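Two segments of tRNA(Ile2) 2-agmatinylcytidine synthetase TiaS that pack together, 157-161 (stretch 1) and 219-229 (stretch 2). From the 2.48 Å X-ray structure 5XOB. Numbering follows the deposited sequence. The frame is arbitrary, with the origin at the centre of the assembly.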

# COMPACT_ATOMS: atom_id res chain seq x y z
N THR A 157 7.22 4.38 8.88
CA THR A 157 7.92 5.29 7.99
C THR A 157 7.44 6.70 8.26
O THR A 157 6.47 6.91 9.00
CB THR A 157 7.75 4.90 6.51
OG1 THR A 157 6.36 4.93 6.15
CG2 THR A 157 8.30 3.52 6.27
N LEU A 158 8.14 7.67 7.70
CA LEU A 158 7.78 9.07 7.89
C LEU A 158 7.21 9.61 6.60
O LEU A 158 7.59 9.17 5.52
CB LEU A 158 9.01 9.88 8.31
CG LEU A 158 9.78 9.42 9.55
CD1 LEU A 158 11.04 10.25 9.75
CD2 LEU A 158 8.90 9.47 10.80
N GLU A 159 6.28 10.55 6.72
CA GLU A 159 5.84 11.33 5.58
C GLU A 159 5.78 12.81 5.91
O GLU A 159 5.18 13.22 6.91
CB GLU A 159 4.49 10.86 5.01
CG GLU A 159 4.40 11.14 3.51
CD GLU A 159 3.05 10.81 2.89
OE1 GLU A 159 2.18 10.25 3.59
OE2 GLU A 159 2.86 11.12 1.69
N LEU A 160 6.41 13.61 5.07
CA LEU A 160 6.33 15.04 5.18
C LEU A 160 5.23 15.47 4.26
O LEU A 160 5.28 15.23 3.05
CB LEU A 160 7.65 15.69 4.80
CG LEU A 160 7.67 17.21 4.94
CD1 LEU A 160 9.06 17.66 5.34
CD2 LEU A 160 7.25 17.84 3.62
N ILE A 161 4.23 16.10 4.84
CA ILE A 161 3.08 16.53 4.09
C ILE A 161 3.10 18.04 4.05
O ILE A 161 3.17 18.70 5.09
CB ILE A 161 1.78 16.01 4.71
CG1 ILE A 161 1.83 14.49 4.80
CG2 ILE A 161 0.59 16.46 3.86
CD1 ILE A 161 0.62 13.85 5.44
N GLU A 219 12.65 7.80 5.38
CA GLU A 219 13.17 7.07 6.54
C GLU A 219 13.66 7.97 7.68
O GLU A 219 13.75 7.52 8.83
CB GLU A 219 14.30 6.14 6.09
CG GLU A 219 13.91 5.14 5.01
CD GLU A 219 13.05 3.99 5.51
OE1 GLU A 219 13.01 3.70 6.73
OE2 GLU A 219 12.40 3.35 4.67
N SER A 220 13.98 9.22 7.38
CA SER A 220 14.51 10.11 8.41
C SER A 220 13.95 11.50 8.26
O SER A 220 13.51 11.90 7.18
CB SER A 220 16.03 10.19 8.33
OG SER A 220 16.45 10.87 7.16
N VAL A 221 14.00 12.23 9.37
CA VAL A 221 13.57 13.62 9.37
C VAL A 221 14.55 14.40 8.49
O VAL A 221 14.14 15.23 7.68
CB VAL A 221 13.49 14.20 10.80
CG1 VAL A 221 12.96 15.63 10.78
CG2 VAL A 221 12.61 13.33 11.68
N GLU A 222 15.85 14.09 8.64
CA GLU A 222 16.92 14.71 7.86
C GLU A 222 16.64 14.66 6.36
O GLU A 222 16.65 15.68 5.68
CB GLU A 222 18.27 14.03 8.16
CG GLU A 222 19.44 14.48 7.28
CD GLU A 222 20.69 13.61 7.42
OE1 GLU A 222 21.08 12.96 6.42
OE2 GLU A 222 21.27 13.56 8.53
N ALA A 223 16.41 13.45 5.86
CA ALA A 223 16.15 13.22 4.44
C ALA A 223 14.91 13.97 3.98
O ALA A 223 14.88 14.54 2.89
CB ALA A 223 15.98 11.73 4.17
N LEU A 224 13.88 13.95 4.82
CA LEU A 224 12.60 14.55 4.47
C LEU A 224 12.74 16.05 4.25
O LEU A 224 12.32 16.57 3.22
CB LEU A 224 11.54 14.22 5.54
CG LEU A 224 10.38 13.26 5.17
CD1 LEU A 224 10.60 12.45 3.90
CD2 LEU A 224 10.05 12.34 6.34
N TYR A 225 13.34 16.74 5.21
CA TYR A 225 13.55 18.18 5.08
C TYR A 225 14.51 18.51 3.92
O TYR A 225 14.33 19.53 3.24
CB TYR A 225 14.05 18.79 6.40
CG TYR A 225 12.97 18.98 7.46
CD1 TYR A 225 11.75 19.58 7.14
CD2 TYR A 225 13.18 18.58 8.78
CE1 TYR A 225 10.76 19.76 8.10
CE2 TYR A 225 12.20 18.76 9.74
CZ TYR A 225 10.99 19.34 9.40
OH TYR A 225 10.01 19.53 10.35
N LYS A 226 15.50 17.66 3.68
CA LYS A 226 16.34 17.76 2.48
C LYS A 226 15.51 17.68 1.21
O LYS A 226 15.68 18.50 0.30
CB LYS A 226 17.39 16.65 2.45
CG LYS A 226 18.58 16.94 3.34
CD LYS A 226 19.59 15.81 3.28
CE LYS A 226 20.90 16.22 3.93
NZ LYS A 226 21.97 15.21 3.68
N ALA A 227 14.61 16.70 1.15
CA ALA A 227 13.68 16.58 0.04
C ALA A 227 12.93 17.90 -0.16
O ALA A 227 12.79 18.38 -1.29
CB ALA A 227 12.70 15.45 0.29
N MET A 228 12.47 18.48 0.94
CA MET A 228 11.67 19.70 0.93
C MET A 228 12.39 20.90 0.29
O MET A 228 11.79 21.66 -0.48
CB MET A 228 11.25 20.07 2.36
CG MET A 228 10.37 21.31 2.47
SD MET A 228 10.14 21.85 4.17
CE MET A 228 8.50 21.21 4.49
N GLU A 229 13.67 21.05 0.61
CA GLU A 229 14.46 22.20 0.16
C GLU A 229 14.87 22.11 -1.31
O GLU A 229 15.16 23.12 -1.94
CB GLU A 229 15.70 22.36 1.04

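The segment 157-161 is a β-strand, and residues 221-229 form a helix that runs alongside it in roughly the same direction, the two axes inclined by 27° and approaching to 8.8 Å. No hydrogen bond links the two segments. Their contact, which buries about 400 Å² in total, is instead made mainly by apolar side chains, with Leu-160, Leu-158 and Leu-224 contributing most of the surface.

The alternation of the strand sets the pattern: Leu-158 and Leu-160 direct their CA-to-CB bonds toward the helix, whereas those of Glu-159 and Ile-161 point away. Leu-224 answers from the helix and touches both leucines. Its CD2 lies 3.3 Å from CB of Leu-158, a tight approach for two carbons, and its CG lies 3.7 Å from CB of Leu-160. The backbones are correspondingly close here, with 6.3 Å between CA of Leu-160 and CA of Leu-224. Leu-224 has chi1 at -111° and chi2 at 15°, both between the usual wells.

Beyond this shared contact the two strand leucines serve different parts of the helix. Leu-158 reaches its start, where CD1 packs 3.5 Å from C of Ser-220 and 4.0 Å from CG2 of Val-221. Ser-220 is the N-cap: its OG accepts a hydrogen bond from N of Ala-223 (2.9 Å), satisfying an amide that has no preceding helical turn to supply a carbonyl. Leu-160 instead meets residues farther along. Its CD1 approaches CD1 of Tyr-225 at 3.8 Å, obliquely to the ring, and CD1 and CD2 of Leu-160 each lie 3.7 Å from CE of Met-228. Leu-224 and Met-228 are one helical turn apart, joined by the bond from N of Met-228 to O of Leu-224 (3.0 Å), so both can face the strand.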